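Local coordinates for hypothetical protein SO0799 (Shewanella oneidensis, PDB 1YUD) that is of unknown function but has the jelly-roll beta-barrel fold of the cupin superfamily and assembles as two copies of the chain, at residues L21-H26 with F31-Y36; P44-W49 with F139-L144; Y84-E89 with A152-H157. One frame throughout, in Å; residues are numbered along the deposited sequence.

Contact 1. Residues L21-H26 with F31-Y36; sequences LELEQH and FYRSSY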
loop_
_atom_site.group_PDB
_atom_site.type_symbol
_atom_site.label_atom_id
_atom_site.label_comp_id
_atom_site.label_asym_id
_atom_site.label_seq_id
_atom_site.Cartn_x
_atom_site.Cartn_y
_atom_site.Cartn_z
ATOM N N LEU A 21 2.768 16.395 0.383
ATOM C CA LEU A 21 2.685 15.332 1.375
ATOM C C LEU A 21 3.519 15.644 2.617
ATOM O O LEU A 21 3.568 14.847 3.552
ATOM C CB LEU A 21 3.118 13.996 0.766
ATOM C CG LEU A 21 2.337 13.471 -0.448
ATOM C CD1 LEU A 21 2.948 12.150 -0.910
ATOM C CD2 LEU A 21 0.870 13.287 -0.100
ATOM N N GLU A 22 4.176 16.802 2.619
ATOM C CA GLU A 22 4.980 17.249 3.764
ATOM C C GLU A 22 6.030 16.236 4.203
ATOM O O GLU A 22 6.083 15.869 5.375
ATOM C CB GLU A 22 4.068 17.550 4.959
ATOM C CG GLU A 22 2.882 18.444 4.643
ATOM C CD GLU A 22 1.913 18.550 5.807
ATOM O OE1 GLU A 22 0.848 19.167 5.632
ATOM O OE2 GLU A 22 2.215 18.019 6.895
ATOM N N LEU A 23 6.877 15.816 3.269
ATOM C CA LEU A 23 7.910 14.820 3.545
ATOM C C LEU A 23 9.217 15.346 4.155
ATOM O O LEU A 23 9.894 16.183 3.574
ATOM C CB LEU A 23 8.203 14.057 2.253
ATOM C CG LEU A 23 6.933 13.466 1.633
ATOM C CD1 LEU A 23 7.188 12.992 0.205
ATOM C CD2 LEU A 23 6.440 12.335 2.532
ATOM N N GLU A 24 9.564 14.831 5.333
ATOM C CA GLU A 24 10.777 15.220 6.045
ATOM C C GLU A 24 11.787 14.068 5.984
ATOM O O GLU A 24 11.412 12.905 6.039
ATOM C CB GLU A 24 10.457 15.520 7.519
ATOM C CG GLU A 24 9.276 16.475 7.773
ATOM C CD GLU A 24 9.605 17.945 7.499
ATOM O OE1 GLU A 24 8.667 18.783 7.571
ATOM O OE2 GLU A 24 10.790 18.262 7.220
ATOM N N GLN A 25 13.069 14.399 5.892
ATOM C CA GLN A 25 14.139 13.400 5.820
ATOM C C GLN A 25 13.970 12.265 6.823
ATOM O O GLN A 25 13.504 12.475 7.940
ATOM C CB GLN A 25 15.494 14.079 6.057
ATOM C CG GLN A 25 15.728 15.299 5.182
ATOM C CD GLN A 25 16.434 16.429 5.921
ATOM O OE1 GLN A 25 16.527 17.552 5.411
ATOM N NE2 GLN A 25 16.936 16.140 7.127
ATOM N N HIS A 26 14.354 11.060 6.416
ATOM C CA HIS A 26 14.263 9.895 7.289
ATOM C C HIS A 26 15.682 9.562 7.726
ATOM O O HIS A 26 16.615 9.683 6.938
ATOM C CB HIS A 26 13.659 8.701 6.547
ATOM C CG HIS A 26 13.203 7.604 7.456
ATOM N ND1 HIS A 26 13.204 6.276 7.084
ATOM C CD2 HIS A 26 12.724 7.639 8.722
ATOM C CE1 HIS A 26 12.747 5.542 8.084
ATOM N NE2 HIS A 26 12.449 6.345 9.089
ATOM N N PHE A 31 12.934 10.512 1.957
ATOM C CA PHE A 31 11.925 11.382 2.550
ATOM C C PHE A 31 10.700 10.589 2.986
ATOM O O PHE A 31 10.359 9.587 2.372
ATOM C CB PHE A 31 11.523 12.433 1.530
ATOM C CG PHE A 31 12.619 13.395 1.209
ATOM C CD1 PHE A 31 12.991 14.372 2.130
ATOM C CD2 PHE A 31 13.297 13.320 0.001
ATOM C CE1 PHE A 31 14.026 15.265 1.851
ATOM C CE2 PHE A 31 14.337 14.206 -0.293
ATOM C CZ PHE A 31 14.699 15.181 0.637
ATOM N N TYR A 32 10.027 11.043 4.037
ATOM C CA TYR A 32 8.857 10.330 4.529
ATOM C C TYR A 32 7.865 11.200 5.301
ATOM O O TYR A 32 8.140 12.358 5.604
ATOM C CB TYR A 32 9.309 9.186 5.423
ATOM C CG TYR A 32 9.350 9.546 6.883
ATOM C CD1 TYR A 32 8.321 9.176 7.737
ATOM C CD2 TYR A 32 10.425 10.244 7.418
ATOM C CE1 TYR A 32 8.363 9.484 9.094
ATOM C CE2 TYR A 32 10.474 10.566 8.783
ATOM C CZ TYR A 32 9.439 10.180 9.612
ATOM O OH TYR A 32 9.479 10.480 10.956
ATOM N N ARG A 33 6.716 10.611 5.628
ATOM C CA ARG A 33 5.640 11.272 6.375
ATOM C C ARG A 33 4.634 10.177 6.697
ATOM O O ARG A 33 4.179 9.484 5.790
ATOM C CB ARG A 33 4.943 12.339 5.512
ATOM C CG ARG A 33 4.256 13.482 6.285
ATOM C CD ARG A 33 3.276 13.030 7.381
ATOM N NE ARG A 33 3.512 13.761 8.632
ATOM C CZ ARG A 33 2.892 13.542 9.795
ATOM N NH1 ARG A 33 1.957 12.598 9.911
ATOM N NH2 ARG A 33 3.230 14.263 10.859
ATOM N N SER A 34 4.289 10.000 7.966
ATOM C CA SER A 34 3.310 8.982 8.314
ATOM C C SER A 34 1.987 9.383 7.705
ATOM O O SER A 34 1.638 10.556 7.676
ATOM C CB SER A 34 3.148 8.875 9.814
ATOM O OG SER A 34 4.409 8.682 10.419
ATOM N N SER A 35 1.260 8.397 7.202
ATOM C CA SER A 35 -0.036 8.620 6.581
ATOM C C SER A 35 -1.081 8.339 7.643
ATOM O O SER A 35 -1.832 9.226 8.035
ATOM C CB SER A 35 -0.204 7.659 5.410
ATOM O OG SER A 35 1.071 7.168 5.011
ATOM N N TYR A 36 -1.121 7.093 8.109
ATOM C CA TYR A 36 -2.065 6.690 9.147
ATOM C C TYR A 36 -1.434 5.661 10.059
ATOM O O TYR A 36 -0.506 4.953 9.666
ATOM C CB TYR A 36 -3.323 6.062 8.551
ATOM C CG TYR A 36 -4.058 6.906 7.550
ATOM C CD1 TYR A 36 -3.595 7.034 6.247
ATOM C CD2 TYR A 36 -5.214 7.585 7.910
ATOM C CE1 TYR A 36 -4.272 7.828 5.316
ATOM C CE2 TYR A 36 -5.893 8.380 7.001
ATOM C CZ TYR A 36 -5.418 8.505 5.703
ATOM O OH TYR A 36 -6.051 9.351 4.811
HETATM O O HOH W 1 5.419 16.073 8.094
#
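E24 and Y32 form the antiparallel, hydrogen-bonded pair of a short beta hairpin at the edge of the six-stranded cupin sheet. E24 N gives its hydrogen to Y32 O at 2.9 Å, and Y32 N returns one to E24 O at 3.1 Å. The neighbouring pair, Q25 and F31, is non-hydrogen-bonded, yet Q25 CG still lies 3.7 Å from F31 CE1 because the two side chains run alongside each other in the same direction. The Y32 side chain, on the same face of the sheet as E24, meets the H26 ring: H26 CD2 sits over one face of the phenol, with the rings inclined at 54°, while Q25 O comes to the ring edge in plane. L23 CB touches F31 CB at 3.8 Å, and L23 CD2 packs on R33 CB.

Farther out, I18 of helix 14-20 touches both L23 and F31, and Y53 of strand 50-57 receives L21 and L23. E22 leaves the helix with positive phi in a Schellman motif that turns the chain toward the hairpin. In R33 the anti torsion about CA-CB (chi1 -155°) brings CG against the carbonyl oxygens of L21 and E22, and bends at chi2 and chi3 then turn the guanidinium. A water joins R33 NE to E22 O, lying in plane at the guanidinium edge. The other end of the group is held within its own strand, where R33 NH1 donates to S34 O at 3.0 Å.

Contact 2. Residues P44-W49 with F139-L144; sequences PSRQLW and FDDFEL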
loop_
_atom_site.group_PDB
_atom_site.type_symbol
_atom_site.label_atom_id
_atom_site.label_comp_id
_atom_site.label_asym_id
_atom_site.label_seq_id
_atom_site.Cartn_x
_atom_site.Cartn_y
_atom_site.Cartn_z
ATOM N N PRO A 44 0.485 -3.777 24.459
ATOM C CA PRO A 44 0.323 -2.512 25.179
ATOM C C PRO A 44 1.408 -1.524 24.732
ATOM O O PRO A 44 1.301 -0.315 24.939
ATOM C CB PRO A 44 0.470 -2.939 26.641
ATOM C CG PRO A 44 -0.115 -4.341 26.634
ATOM C CD PRO A 44 0.509 -4.924 25.384
ATOM N N SER A 45 2.442 -2.066 24.097
ATOM C CA SER A 45 3.571 -1.284 23.616
ATOM C C SER A 45 3.344 -0.631 22.253
ATOM O O SER A 45 3.203 0.585 22.152
ATOM C CB SER A 45 4.806 -2.181 23.542
ATOM O OG SER A 45 4.534 -3.338 22.766
ATOM N N ARG A 46 3.311 -1.461 21.214
ATOM C CA ARG A 46 3.136 -1.011 19.831
ATOM C C ARG A 46 1.663 -0.978 19.369
ATOM O O ARG A 46 0.747 -1.212 20.160
ATOM C CB ARG A 46 3.939 -1.938 18.911
ATOM C CG ARG A 46 5.312 -2.342 19.456
ATOM C CD ARG A 46 5.804 -3.627 18.786
ATOM N NE ARG A 46 7.108 -4.080 19.271
ATOM C CZ ARG A 46 7.775 -5.120 18.771
ATOM N NH1 ARG A 46 7.263 -5.825 17.767
ATOM N NH2 ARG A 46 8.963 -5.451 19.264
ATOM N N GLN A 47 1.454 -0.680 18.085
ATOM C CA GLN A 47 0.114 -0.619 17.491
ATOM C C GLN A 47 -0.110 -1.720 16.456
ATOM O O GLN A 47 0.828 -2.378 16.013
ATOM C CB GLN A 47 -0.115 0.732 16.813
ATOM C CG GLN A 47 -0.373 1.878 17.754
ATOM C CD GLN A 47 -1.597 1.643 18.616
ATOM O OE1 GLN A 47 -1.589 0.798 19.515
ATOM N NE2 GLN A 47 -2.663 2.386 18.342
ATOM N N LEU A 48 -1.359 -1.899 16.053
ATOM C CA LEU A 48 -1.706 -2.924 15.077
ATOM C C LEU A 48 -0.958 -2.707 13.752
ATOM O O LEU A 48 -0.488 -3.665 13.140
ATOM C CB LEU A 48 -3.222 -2.917 14.851
ATOM C CG LEU A 48 -3.945 -4.223 14.502
ATOM C CD1 LEU A 48 -3.643 -5.281 15.554
ATOM C CD2 LEU A 48 -5.451 -3.970 14.435
ATOM N N TRP A 49 -0.863 -1.454 13.305
ATOM C CA TRP A 49 -0.151 -1.136 12.066
ATOM C C TRP A 49 0.161 0.356 11.874
ATOM O O TRP A 49 -0.229 1.204 12.678
ATOM C CB TRP A 49 -0.914 -1.662 10.845
ATOM C CG TRP A 49 -2.283 -1.077 10.613
ATOM C CD1 TRP A 49 -3.477 -1.643 10.939
ATOM C CD2 TRP A 49 -2.593 0.172 9.983
ATOM N NE1 TRP A 49 -4.514 -0.833 10.550
ATOM C CE2 TRP A 49 -4.001 0.292 9.960
ATOM C CE3 TRP A 49 -1.817 1.206 9.432
ATOM C CZ2 TRP A 49 -4.657 1.400 9.413
ATOM C CZ3 TRP A 49 -2.467 2.310 8.885
ATOM C CH2 TRP A 49 -3.877 2.396 8.882
ATOM N N PHE A 139 10.595 3.087 17.035
ATOM C CA PHE A 139 12.005 3.090 16.665
ATOM C C PHE A 139 12.835 2.015 17.361
ATOM O O PHE A 139 14.039 1.903 17.137
ATOM C CB PHE A 139 12.600 4.476 16.875
ATOM C CG PHE A 139 12.510 5.339 15.657
ATOM C CD1 PHE A 139 13.453 5.224 14.639
ATOM C CD2 PHE A 139 11.455 6.233 15.496
ATOM C CE1 PHE A 139 13.350 5.991 13.473
ATOM C CE2 PHE A 139 11.339 7.002 14.338
ATOM C CZ PHE A 139 12.289 6.881 13.324
ATOM N N ASP A 140 12.177 1.215 18.194
ATOM C CA ASP A 140 12.847 0.129 18.895
ATOM C C ASP A 140 12.952 -1.012 17.895
ATOM O O ASP A 140 13.831 -1.867 18.004
ATOM C CB ASP A 140 12.015 -0.349 20.082
ATOM C CG ASP A 140 11.476 0.786 20.910
ATOM O OD1 ASP A 140 10.716 1.610 20.359
ATOM O OD2 ASP A 140 11.799 0.851 22.115
ATOM N N ASP A 141 12.032 -1.017 16.930
ATOM C CA ASP A 141 11.989 -2.045 15.898
ATOM C C ASP A 141 12.846 -1.661 14.697
ATOM O O ASP A 141 12.795 -2.311 13.650
ATOM C CB ASP A 141 10.551 -2.268 15.430
ATOM C CG ASP A 141 9.602 -2.541 16.574
ATOM O OD1 ASP A 141 9.943 -3.372 17.445
ATOM O OD2 ASP A 141 8.513 -1.930 16.601
ATOM N N PHE A 142 13.640 -0.609 14.859
ATOM C CA PHE A 142 14.500 -0.127 13.789
ATOM C C PHE A 142 15.966 -0.367 14.143
ATOM O O PHE A 142 16.292 -0.655 15.295
ATOM C CB PHE A 142 14.248 1.373 13.585
ATOM C CG PHE A 142 15.032 1.978 12.458
ATOM C CD1 PHE A 142 14.600 1.854 11.149
ATOM C CD2 PHE A 142 16.216 2.661 12.711
ATOM C CE1 PHE A 142 15.331 2.397 10.103
ATOM C CE2 PHE A 142 16.958 3.208 11.674
ATOM C CZ PHE A 142 16.512 3.075 10.367
ATOM N N GLU A 143 16.843 -0.258 13.146
ATOM C CA GLU A 143 18.279 -0.423 13.357
ATOM C C GLU A 143 19.076 -0.139 12.087
ATOM O O GLU A 143 19.079 -0.942 11.153
ATOM C CB GLU A 143 18.604 -1.829 13.867
ATOM C CG GLU A 143 20.051 -1.973 14.312
ATOM C CD GLU A 143 20.309 -3.240 15.107
ATOM O OE1 GLU A 143 21.435 -3.386 15.637
ATOM O OE2 GLU A 143 19.389 -4.085 15.201
ATOM N N LEU A 144 19.745 1.010 12.058
ATOM C CA LEU A 144 20.546 1.411 10.904
ATOM C C LEU A 144 21.953 0.829 11.072
ATOM O O LEU A 144 22.411 0.655 12.197
ATOM C CB LEU A 144 20.585 2.941 10.823
ATOM C CG LEU A 144 20.951 3.604 9.492
ATOM C CD1 LEU A 144 20.043 3.078 8.397
ATOM C CD2 LEU A 144 20.823 5.123 9.607
#
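R46 NH2 and D141 OD1 stand 2.9 Å apart in a salt bridge that carries the whole contact between two loops. The carboxylate comes at the guanidinium from above: D141 CG lies over the centre of one face, 3.8 Å from its plane, and the two flat groups are turned 73° against each other. No N-H points at OD1, so the attraction is one of charge and lacks the directional, in-plane pairing of a side-on or end-on bridge. D141 OD2 hangs over the other end of the group, 3.7 Å from R46 NE.

The arginine chain is extended from CG to NE, and it leaves the backbone with CG beside the N (chi1 -40°), which sends it straight across to meet an aspartate coming from the opposite direction. D141 is the buried partner and R46 the more open one. The aspartate has a second hold, since T138 OG1 is hydrogen-bonded to OD2, and its side chain also rests on T68. With one oxygen near the positive charge and the other on a hydroxyl, the carboxylate is probably kept in its charged form.

In the cupin fold the bridge spans two connections: the long loop from strand 31-37 to strand 50-57, and the one that follows strand 126-133 and leads to helix 147-152. Beyond R46, L48 and W49 are backbone-bonded to T40 and S38 respectively, and L48 and W49 pack on S134 of the second subunit. On the other side, the F142 ring meets that of H65, and E143 pairs through its backbone with R66, the last residue of strand 62-66.

Contact 3. Residues Y84-E89 with A152-H157; sequences YMISPE and AMYPQH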
loop_
_atom_site.group_PDB
_atom_site.type_symbol
_atom_site.label_atom_id
_atom_site.label_comp_id
_atom_site.label_asym_id
_atom_site.label_seq_id
_atom_site.Cartn_x
_atom_site.Cartn_y
_atom_site.Cartn_z
ATOM N N TYR A 84 17.274 -4.581 -1.986
ATOM C CA TYR A 84 18.410 -5.447 -1.776
ATOM C C TYR A 84 18.265 -5.949 -0.348
ATOM O O TYR A 84 18.224 -5.163 0.596
ATOM C CB TYR A 84 19.716 -4.667 -1.959
ATOM C CG TYR A 84 19.842 -3.973 -3.303
ATOM C CD1 TYR A 84 19.098 -2.840 -3.591
ATOM C CD2 TYR A 84 20.704 -4.456 -4.283
ATOM C CE1 TYR A 84 19.205 -2.197 -4.817
ATOM C CE2 TYR A 84 20.822 -3.823 -5.517
ATOM C CZ TYR A 84 20.067 -2.686 -5.783
ATOM O OH TYR A 84 20.183 -2.028 -7.005
HETATM N N MSE A 85 18.160 -7.265 -0.199
HETATM C CA MSE A 85 17.996 -7.881 1.112
HETATM C C MSE A 85 19.107 -8.881 1.380
HETATM O O MSE A 85 19.542 -9.591 0.475
HETATM C CB MSE A 85 16.642 -8.597 1.185
HETATM C CG MSE A 85 15.430 -7.686 0.995
HETATM SE SE MSE A 85 13.947 -8.599 0.138
HETATM C CE MSE A 85 13.843 -10.061 1.402
ATOM N N ILE A 86 19.549 -8.937 2.632
ATOM C CA ILE A 86 20.607 -9.846 3.052
ATOM C C ILE A 86 20.110 -10.712 4.221
ATOM O O ILE A 86 19.913 -10.211 5.339
ATOM C CB ILE A 86 21.867 -9.038 3.483
ATOM C CG1 ILE A 86 22.411 -8.246 2.289
ATOM C CG2 ILE A 86 22.940 -9.971 4.024
ATOM C CD1 ILE A 86 23.504 -7.266 2.635
ATOM N N SER A 87 19.903 -12.006 3.956
ATOM C CA SER A 87 19.414 -12.942 4.979
ATOM C C SER A 87 20.372 -12.992 6.153
ATOM O O SER A 87 21.552 -12.682 6.013
ATOM C CB SER A 87 19.237 -14.367 4.396
ATOM O OG SER A 87 20.448 -15.123 4.338
ATOM N N PRO A 88 19.877 -13.369 7.333
ATOM C CA PRO A 88 20.788 -13.428 8.479
ATOM C C PRO A 88 21.923 -14.416 8.222
ATOM O O PRO A 88 22.950 -14.399 8.901
ATOM C CB PRO A 88 19.874 -13.854 9.631
ATOM C CG PRO A 88 18.781 -14.623 8.944
ATOM C CD PRO A 88 18.519 -13.791 7.711
ATOM N N GLU A 89 21.736 -15.263 7.217
ATOM C CA GLU A 89 22.730 -16.262 6.855
ATOM C C GLU A 89 23.657 -15.771 5.727
ATOM O O GLU A 89 24.368 -16.558 5.097
ATOM C CB GLU A 89 22.021 -17.570 6.464
ATOM C CG GLU A 89 21.376 -18.311 7.659
ATOM C CD GLU A 89 20.004 -17.756 8.087
ATOM O OE1 GLU A 89 19.627 -17.927 9.272
ATOM O OE2 GLU A 89 19.294 -17.169 7.240
ATOM N N ALA A 152 32.308 -6.284 7.578
ATOM C CA ALA A 152 32.802 -7.288 8.507
ATOM C C ALA A 152 31.955 -8.497 8.150
ATOM O O ALA A 152 32.363 -9.347 7.358
ATOM C CB ALA A 152 32.537 -6.857 9.938
HETATM N N MSE A 153 30.759 -8.560 8.727
HETATM C CA MSE A 153 29.837 -9.640 8.424
HETATM C C MSE A 153 29.529 -9.444 6.933
HETATM O O MSE A 153 29.592 -8.324 6.431
HETATM C CB MSE A 153 28.570 -9.503 9.292
HETATM C CG MSE A 153 27.784 -8.187 9.103
HETATM SE SE MSE A 153 26.583 -7.622 10.579
HETATM C CE MSE A 153 25.484 -9.210 10.737
ATOM N N TYR A 154 29.230 -10.520 6.221
ATOM C CA TYR A 154 28.926 -10.427 4.793
ATOM C C TYR A 154 30.001 -9.688 3.989
ATOM O O TYR A 154 29.792 -8.553 3.561
ATOM C CB TYR A 154 27.586 -9.714 4.553
ATOM C CG TYR A 154 26.536 -9.950 5.601
ATOM C CD1 TYR A 154 26.224 -11.235 6.035
ATOM C CD2 TYR A 154 25.865 -8.884 6.181
ATOM C CE1 TYR A 154 25.272 -11.448 7.032
ATOM C CE2 TYR A 154 24.912 -9.086 7.175
ATOM C CZ TYR A 154 24.626 -10.364 7.596
ATOM O OH TYR A 154 23.711 -10.550 8.604
ATOM N N PRO A 155 31.170 -10.318 3.781
ATOM C CA PRO A 155 32.252 -9.682 3.013
ATOM C C PRO A 155 32.067 -9.852 1.504
ATOM O O PRO A 155 32.505 -9.019 0.714
ATOM C CB PRO A 155 33.506 -10.416 3.497
ATOM C CG PRO A 155 33.112 -10.960 4.850
ATOM C CD PRO A 155 31.701 -11.418 4.601
ATOM N N GLN A 156 31.412 -10.943 1.123
ATOM C CA GLN A 156 31.177 -11.277 -0.280
ATOM C C GLN A 156 30.205 -10.355 -1.009
ATOM O O GLN A 156 29.951 -10.540 -2.203
ATOM C CB GLN A 156 30.670 -12.726 -0.390
ATOM C CG GLN A 156 29.240 -12.972 0.147
ATOM C CD GLN A 156 29.132 -12.983 1.679
ATOM O OE1 GLN A 156 29.420 -11.992 2.345
ATOM N NE2 GLN A 156 28.704 -14.113 2.233
ATOM N N HIS A 157 29.667 -9.365 -0.303
ATOM C CA HIS A 157 28.702 -8.453 -0.911
ATOM C C HIS A 157 29.146 -6.992 -0.898
ATOM O O HIS A 157 28.328 -6.082 -1.071
ATOM C CB HIS A 157 27.342 -8.596 -0.210
ATOM C CG HIS A 157 26.739 -9.963 -0.332
ATOM N ND1 HIS A 157 26.380 -10.722 0.764
ATOM C CD2 HIS A 157 26.433 -10.710 -1.421
ATOM C CE1 HIS A 157 25.880 -11.875 0.355
ATOM N NE2 HIS A 157 25.901 -11.893 -0.966
#
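I86 meets Y154 by a CH-pi contact that fastens the loop between helices 147-152 and 158-161 to strand 81-86, a central strand of the five-stranded mixed sheet of this cupin fold. The methyl carbon I86 CG2 is 3.7 Å from the centroid of the tyrosine ring and only 7° off its normal, so it stands over the middle of the face and is almost equally far from all six ring carbons. With chi1 -63°, CG2 is anti to the backbone N and beside the carbonyl carbon, and it is this branch that meets the ring. The backbone of I86 is bonded to I116 of strand 116-121, and its side chain leans on L92.

The next residue, S87, brings its carbonyl oxygen obliquely to the phenol, 4.0 Å from Y154 OH. P88 O follows at the ring edge, near the plane, 3.9 Å from the same hydroxyl. Neither carbonyl is hydrogen-bonded to it.

Y154 itself has positive phi (53°) and its CB points toward the strand segment; its side chain also touches I116. H157 occupies the N-cap position of helix 158-161 and packs on L92 of strand 92-97, the same residue that I86 touches. The ring of Y154 is sandwiched: opposite the isoleucine methyl, CG of M153, a selenomethionine, lies over the other face, 3.5 Å above the plane and offset toward the rim.

In the fold
From the N terminus the chain leaves helix 14-20 and at once closes contact 1, a hairpin spanning four intervening residues that forms one edge of the six-stranded sheet. Segment 44-49 comes next, opening contact 2, and segment 84-89 opens contact 3 before either is completed; 139-144 then closes the former and 152-157 the latter, so these two long loops cross. Contact 2 ties together two loops that leave strands of the six-stranded sheet, and contact 3 anchors the C-terminal region on the five-stranded one. Contacts 1 and 2 touch where Y36 O packs on W49 CZ3 and H26 on F139, and both reach the second subunit. Contact 3 lies across the chain's centre from contact 1, about 29 Å between centres.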